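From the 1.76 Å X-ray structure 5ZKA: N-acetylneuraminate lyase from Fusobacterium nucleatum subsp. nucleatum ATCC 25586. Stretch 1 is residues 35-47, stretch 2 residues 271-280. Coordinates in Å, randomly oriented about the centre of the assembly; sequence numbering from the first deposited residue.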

ATOM      1  N   ILE A  35      -7.256  36.466   0.724  1.00 36.50           N
ATOM      2  CA  ILE A  35      -8.286  35.499   1.094  1.00 34.26           C
ATOM      3  C   ILE A  35      -9.668  36.020   0.717  1.00 33.33           C
ATOM      4  O   ILE A  35      -9.996  37.189   0.951  1.00 36.88           O
ATOM      5  CB  ILE A  35      -8.204  35.220   2.603  1.00 36.32           C
ATOM      6  CG1 ILE A  35      -6.827  34.667   2.966  1.00 40.36           C
ATOM      7  CG2 ILE A  35      -9.319  34.286   3.037  1.00 36.92           C
ATOM      8  CD1 ILE A  35      -6.402  35.014   4.366  1.00 38.77           C
ATOM      9  N   ASN A  36     -10.501  35.146   0.153  1.00 37.45           N
ATOM     10  CA  ASN A  36     -11.921  35.448  -0.075  1.00 33.81           C
ATOM     11  C   ASN A  36     -12.697  34.919   1.126  1.00 34.82           C
ATOM     12  O   ASN A  36     -13.052  33.736   1.180  1.00 33.41           O
ATOM     13  CB  ASN A  36     -12.391  34.830  -1.392  1.00 34.51           C
ATOM     14  CG  ASN A  36     -13.906  34.952  -1.622  1.00 37.41           C
ATOM     15  OD1 ASN A  36     -14.638  35.537  -0.829  1.00 38.39           O
ATOM     16  ND2 ASN A  36     -14.366  34.398  -2.738  1.00 42.21           N
ATOM     17  N   GLU A  37     -12.978  35.806   2.089  1.00 35.87           N
ATOM     18  CA  GLU A  37     -13.595  35.374   3.342  1.00 36.62           C
ATOM     19  C   GLU A  37     -15.009  34.836   3.130  1.00 39.10           C
ATOM     20  O   GLU A  37     -15.384  33.816   3.724  1.00 35.81           O
ATOM     21  CB  GLU A  37     -13.609  36.525   4.346  1.00 39.58           C
ATOM     22  CG  GLU A  37     -14.401  36.205   5.599  1.00 50.32           C
ATOM     23  CD  GLU A  37     -14.243  37.255   6.683  1.00 60.61           C
ATOM     24  OE1 GLU A  37     -13.184  37.926   6.720  1.00 67.80           O
ATOM     25  OE2 GLU A  37     -15.180  37.397   7.498  1.00 60.07           O
ATOM     26  N   LYS A  38     -15.811  35.504   2.297  1.00 40.36           N
ATOM     27  CA  LYS A  38     -17.160  35.012   2.021  1.00 38.38           C
ATOM     28  C   LYS A  38     -17.121  33.587   1.483  1.00 42.68           C
ATOM     29  O   LYS A  38     -17.877  32.717   1.932  1.00 38.09           O
ATOM     30  CB  LYS A  38     -17.863  35.947   1.035  1.00 43.23           C
ATOM     31  CG  LYS A  38     -19.288  35.535   0.683  1.00 49.31           C
ATOM     32  N   GLY A  39     -16.224  33.321   0.531  1.00 37.23           N
ATOM     33  CA  GLY A  39     -16.145  31.990  -0.041  1.00 32.46           C
ATOM     34  C   GLY A  39     -15.601  30.963   0.927  1.00 31.48           C
ATOM     35  O   GLY A  39     -15.998  29.792   0.882  1.00 34.08           O
ATOM     36  N   LEU A  40     -14.679  31.376   1.807  1.00 31.05           N
ATOM     37  CA  LEU A  40     -14.136  30.442   2.793  1.00 36.76           C
ATOM     38  C   LEU A  40     -15.226  29.954   3.735  1.00 32.16           C
ATOM     39  O   LEU A  40     -15.295  28.764   4.051  1.00 29.84           O
ATOM     40  CB  LEU A  40     -12.999  31.094   3.588  1.00 36.28           C
ATOM     41  CG  LEU A  40     -12.383  30.236   4.699  1.00 31.90           C
ATOM     42  CD1 LEU A  40     -11.890  28.865   4.162  1.00 30.21           C
ATOM     43  CD2 LEU A  40     -11.235  30.978   5.413  1.00 32.41           C
ATOM     44  N   ARG A  41     -16.086  30.861   4.199  1.00 31.01           N
ATOM     45  CA  ARG A  41     -17.228  30.431   4.997  1.00 33.20           C
ATOM     46  C   ARG A  41     -18.141  29.494   4.208  1.00 35.51           C
ATOM     47  O   ARG A  41     -18.684  28.534   4.767  1.00 36.59           O
ATOM     48  CB  ARG A  41     -17.993  31.654   5.503  1.00 34.34           C
ATOM     49  CG  ARG A  41     -17.122  32.526   6.421  1.00 34.34           C
ATOM     50  CD  ARG A  41     -17.902  33.674   7.052  1.00 39.03           C
ATOM     51  NE  ARG A  41     -17.018  34.483   7.887  1.00 41.00           N
ATOM     52  CZ  ARG A  41     -16.868  34.330   9.199  1.00 43.41           C
ATOM     53  NH1 ARG A  41     -17.561  33.403   9.845  1.00 38.24           N
ATOM     54  NH2 ARG A  41     -16.023  35.108   9.865  1.00 43.56           N
ATOM     55  N   GLU A  42     -18.312  29.745   2.904  1.00 38.34           N
ATOM     56  CA  GLU A  42     -19.155  28.867   2.091  1.00 39.49           C
ATOM     57  C   GLU A  42     -18.555  27.472   1.973  1.00 37.95           C
ATOM     58  O   GLU A  42     -19.285  26.473   1.972  1.00 33.64           O
ATOM     59  CB  GLU A  42     -19.365  29.467   0.702  1.00 34.20           C
ATOM     60  CG  GLU A  42     -20.227  30.738   0.704  1.00 33.78           C
ATOM     61  CD  GLU A  42     -20.522  31.239  -0.693  1.00 46.49           C
ATOM     62  OE1 GLU A  42     -20.154  30.541  -1.664  1.00 42.10           O
ATOM     63  OE2 GLU A  42     -21.104  32.342  -0.821  1.00 49.84           O
ATOM     64  N   ILE A  43     -17.231  27.383   1.848  1.00 33.25           N
ATOM     65  CA  ILE A  43     -16.597  26.071   1.756  1.00 32.57           C
ATOM     66  C   ILE A  43     -16.725  25.327   3.077  1.00 33.51           C
ATOM     67  O   ILE A  43     -16.989  24.119   3.109  1.00 33.95           O
ATOM     68  CB  ILE A  43     -15.125  26.217   1.335  1.00 33.26           C
ATOM     69  CG1 ILE A  43     -15.016  26.790  -0.078  1.00 30.75           C
ATOM     70  CG2 ILE A  43     -14.409  24.868   1.423  1.00 34.58           C
ATOM     71  CD1 ILE A  43     -13.554  27.023  -0.518  1.00 34.35           C
ATOM     72  N   ILE A  44     -16.522  26.034   4.187  1.00 31.30           N
ATOM     73  CA  ILE A  44     -16.701  25.438   5.507  1.00 33.19           C
ATOM     74  C   ILE A  44     -18.129  24.930   5.676  1.00 33.98           C
ATOM     75  O   ILE A  44     -18.352  23.796   6.119  1.00 29.63           O
ATOM     76  CB  ILE A  44     -16.337  26.459   6.603  1.00 28.95           C
ATOM     77  CG1 ILE A  44     -14.832  26.743   6.585  1.00 29.07           C
ATOM     78  CG2 ILE A  44     -16.769  25.951   7.966  1.00 28.88           C
ATOM     79  CD1 ILE A  44     -14.440  28.030   7.308  1.00 29.21           C
ATOM     80  N   ARG A  45     -19.119  25.774   5.353  1.00 33.35           N
ATOM     81  CA  ARG A  45     -20.512  25.355   5.487  1.00 33.37           C
ATOM     82  C   ARG A  45     -20.815  24.132   4.623  1.00 33.62           C
ATOM     83  O   ARG A  45     -21.509  23.211   5.064  1.00 31.87           O
ATOM     84  CB  ARG A  45     -21.453  26.511   5.131  1.00 36.18           C
ATOM     85  CG  ARG A  45     -21.472  27.636   6.158  1.00 33.91           C
ATOM     86  CD  ARG A  45     -22.667  27.550   7.127  1.00 34.05           C
ATOM     87  NE  ARG A  45     -22.699  26.293   7.884  1.00 36.20           N
ATOM     88  CZ  ARG A  45     -21.989  26.054   8.985  1.00 40.47           C
ATOM     89  NH1 ARG A  45     -21.171  26.979   9.471  1.00 41.77           N
ATOM     90  NH2 ARG A  45     -22.084  24.879   9.598  1.00 40.61           N
ATOM     91  N   TYR A  46     -20.289  24.095   3.396  1.00 29.05           N
ATOM     92  CA  TYR A  46     -20.511  22.932   2.537  1.00 32.12           C
ATOM     93  C   TYR A  46     -19.948  21.661   3.168  1.00 30.46           C
ATOM     94  O   TYR A  46     -20.612  20.620   3.184  1.00 31.31           O
ATOM     95  CB  TYR A  46     -19.884  23.175   1.165  1.00 31.27           C
ATOM     96  CG  TYR A  46     -20.244  22.144   0.121  1.00 27.28           C
ATOM     97  CD1 TYR A  46     -21.478  22.177  -0.518  1.00 29.35           C
ATOM     98  CD2 TYR A  46     -19.340  21.158  -0.251  1.00 30.56           C
ATOM     99  CE1 TYR A  46     -21.806  21.233  -1.484  1.00 30.75           C
ATOM    100  CE2 TYR A  46     -19.658  20.221  -1.205  1.00 33.78           C
ATOM    101  CZ  TYR A  46     -20.894  20.261  -1.820  1.00 30.45           C
ATOM    102  OH  TYR A  46     -21.200  19.321  -2.779  1.00 32.83           O
ATOM    103  N   ASN A  47     -18.727  21.729   3.710  1.00 34.58           N
ATOM    104  CA  ASN A  47     -18.126  20.547   4.326  1.00 29.13           C
ATOM    105  C   ASN A  47     -18.938  20.056   5.521  1.00 30.65           C
ATOM    106  O   ASN A  47     -19.181  18.851   5.672  1.00 32.23           O
ATOM    107  CB  ASN A  47     -16.691  20.854   4.750  1.00 30.87           C
ATOM    108  CG  ASN A  47     -15.713  20.624   3.636  1.00 32.96           C
ATOM    109  OD1 ASN A  47     -15.393  19.481   3.314  1.00 34.26           O
ATOM    110  ND2 ASN A  47     -15.244  21.704   3.021  1.00 31.28           N
TER
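Stretch 2, residues 271-280: ILKLEGVDAG

Gly39 lets the backbone of stretch 2 come unusually close to the helix of stretch 1. Its CA lies 3.3 Å from Asp278 O in a CA-H...O contact, and a CB at Gly39 would clash with that oxygen. The CA atoms of Gly39 and Asp278 are 4.9 Å apart.

Stretch 1 is helical from Glu37 onward. Stretch 2 ends a helix at Leu274, and Glu275 is the first residue to leave helical phi/psi. Gly276 turns the chain at phi 86°, psi 11°, where a CB would jam against the preceding carbonyl. Val277 and Asp278 then continue in extended conformation. This segment runs against the direction of the stretch 1 helix: Val277 lies by Glu42, and Asp278 by Gly39.

Polar bonds hold the segment. Asp278 N donates to Glu42 OE1 at 2.9 Å. Asn36 ND2 donates to Asp278 OD2 at 2.8 Å, while Asn36 OD1 caps its own helix by accepting from Gly39 N at 3.0 Å. Tyr46 OH donates to Glu275 OE1 at 2.6 Å, near the ring plane.

Apolar packing fills the space between. Val277 CG1 sits 3.5 Å from Ile43 CG1, and Val277 CG2 is 3.7 Å from Tyr46 CD1. Leu272 CD2 lies 3.7 Å from Tyr46 CD2. Ala279 CB is 4.2 Å from Ile43 CD1.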

ATOM      1  N   ILE A 271     -15.328  21.965  -9.128  1.00 27.54           N
ATOM      2  CA  ILE A 271     -16.515  21.190  -8.776  1.00 30.20           C
ATOM      3  C   ILE A 271     -17.286  21.870  -7.650  1.00 29.09           C
ATOM      4  O   ILE A 271     -18.523  21.859  -7.629  1.00 30.36           O
ATOM      5  CB  ILE A 271     -16.107  19.750  -8.410  1.00 31.78           C
ATOM      6  CG1 ILE A 271     -15.594  19.037  -9.663  1.00 35.48           C
ATOM      7  CG2 ILE A 271     -17.291  18.991  -7.808  1.00 29.53           C
ATOM      8  CD1 ILE A 271     -15.104  17.614  -9.438  1.00 35.05           C
ATOM      9  N   LEU A 272     -16.572  22.463  -6.687  1.00 29.33           N
ATOM     10  CA  LEU A 272     -17.256  23.233  -5.657  1.00 28.16           C
ATOM     11  C   LEU A 272     -18.075  24.350  -6.286  1.00 33.33           C
ATOM     12  O   LEU A 272     -19.212  24.596  -5.876  1.00 32.53           O
ATOM     13  CB  LEU A 272     -16.242  23.783  -4.650  1.00 28.04           C
ATOM     14  CG  LEU A 272     -15.736  22.781  -3.597  1.00 28.35           C
ATOM     15  CD1 LEU A 272     -14.495  23.293  -2.853  1.00 23.96           C
ATOM     16  CD2 LEU A 272     -16.842  22.449  -2.601  1.00 25.89           C
ATOM     17  N   LYS A 273     -17.528  25.018  -7.306  1.00 34.95           N
ATOM     18  CA  LYS A 273     -18.300  26.073  -7.956  1.00 34.07           C
ATOM     19  C   LYS A 273     -19.531  25.499  -8.646  1.00 35.80           C
ATOM     20  O   LYS A 273     -20.614  26.087  -8.577  1.00 32.83           O
ATOM     21  CB  LYS A 273     -17.432  26.849  -8.947  1.00 34.13           C
ATOM     22  CG  LYS A 273     -16.235  27.533  -8.301  1.00 33.74           C
ATOM     23  CD  LYS A 273     -15.489  28.432  -9.271  1.00 37.63           C
ATOM     24  CE  LYS A 273     -14.100  28.772  -8.720  1.00 37.90           C
ATOM     25  NZ  LYS A 273     -13.271  29.455  -9.748  1.00 42.95           N
ATOM     26  N   LEU A 274     -19.396  24.332  -9.286  1.00 33.07           N
ATOM     27  CA  LEU A 274     -20.562  23.668  -9.863  1.00 39.80           C
ATOM     28  C   LEU A 274     -21.579  23.272  -8.798  1.00 39.15           C
ATOM     29  O   LEU A 274     -22.758  23.103  -9.117  1.00 40.61           O
ATOM     30  CB  LEU A 274     -20.137  22.429 -10.661  1.00 39.41           C
ATOM     31  CG  LEU A 274     -19.355  22.651 -11.958  1.00 35.80           C
ATOM     32  CD1 LEU A 274     -18.742  21.348 -12.435  1.00 32.40           C
ATOM     33  CD2 LEU A 274     -20.251  23.243 -13.046  1.00 37.59           C
ATOM     34  N   GLU A 275     -21.154  23.117  -7.547  1.00 35.55           N
ATOM     35  CA  GLU A 275     -22.063  22.856  -6.440  1.00 38.61           C
ATOM     36  C   GLU A 275     -22.536  24.131  -5.763  1.00 40.60           C
ATOM     37  O   GLU A 275     -23.163  24.062  -4.698  1.00 40.38           O
ATOM     38  CB  GLU A 275     -21.406  21.932  -5.414  1.00 36.49           C
ATOM     39  CG  GLU A 275     -21.307  20.507  -5.901  1.00 42.36           C
ATOM     40  CD  GLU A 275     -22.614  19.755  -5.746  1.00 45.90           C
ATOM     41  OE1 GLU A 275     -23.094  19.630  -4.602  1.00 48.73           O
ATOM     42  OE2 GLU A 275     -23.172  19.308  -6.771  1.00 44.68           O
ATOM     43  N   GLY A 276     -22.261  25.288  -6.361  1.00 34.31           N
ATOM     44  CA  GLY A 276     -22.751  26.547  -5.848  1.00 36.78           C
ATOM     45  C   GLY A 276     -21.902  27.194  -4.781  1.00 38.42           C
ATOM     46  O   GLY A 276     -22.361  28.158  -4.159  1.00 36.37           O
ATOM     47  N   VAL A 277     -20.683  26.694  -4.553  1.00 31.85           N
ATOM     48  CA  VAL A 277     -19.752  27.219  -3.554  1.00 37.12           C
ATOM     49  C   VAL A 277     -18.721  28.087  -4.266  1.00 32.76           C
ATOM     50  O   VAL A 277     -18.109  27.651  -5.247  1.00 35.88           O
ATOM     51  CB  VAL A 277     -19.058  26.071  -2.794  1.00 35.23           C
ATOM     52  CG1 VAL A 277     -18.104  26.608  -1.740  1.00 36.88           C
ATOM     53  CG2 VAL A 277     -20.084  25.142  -2.157  1.00 36.45           C
ATOM     54  N   ASP A 278     -18.517  29.305  -3.776  1.00 34.62           N
ATOM     55  CA  ASP A 278     -17.567  30.235  -4.390  1.00 37.21           C
ATOM     56  C   ASP A 278     -16.150  29.889  -3.928  1.00 37.78           C
ATOM     57  O   ASP A 278     -15.620  30.452  -2.960  1.00 38.91           O
ATOM     58  CB  ASP A 278     -17.938  31.676  -4.049  1.00 42.99           C
ATOM     59  CG  ASP A 278     -16.916  32.684  -4.553  1.00 52.98           C
ATOM     60  OD1 ASP A 278     -16.191  32.375  -5.526  1.00 57.22           O
ATOM     61  OD2 ASP A 278     -16.843  33.791  -3.971  1.00 54.98           O
ATOM     62  N   ALA A 279     -15.511  28.978  -4.656  1.00 31.37           N
ATOM     63  CA  ALA A 279     -14.201  28.460  -4.276  1.00 29.89           C
ATOM     64  C   ALA A 279     -13.029  29.284  -4.809  1.00 35.17           C
ATOM     65  O   ALA A 279     -11.874  28.897  -4.583  1.00 35.44           O
ATOM     66  CB  ALA A 279     -14.055  27.010  -4.736  1.00 30.70           C
ATOM     67  N   GLY A 280     -13.279  30.393  -5.503  1.00 37.45           N
ATOM     68  CA  GLY A 280     -12.199  31.332  -5.818  1.00 37.45           C
ATOM     69  C   GLY A 280     -11.100  30.751  -6.701  1.00 39.69           C
ATOM     70  O   GLY A 280     -11.310  29.811  -7.475  1.00 36.03           O
TER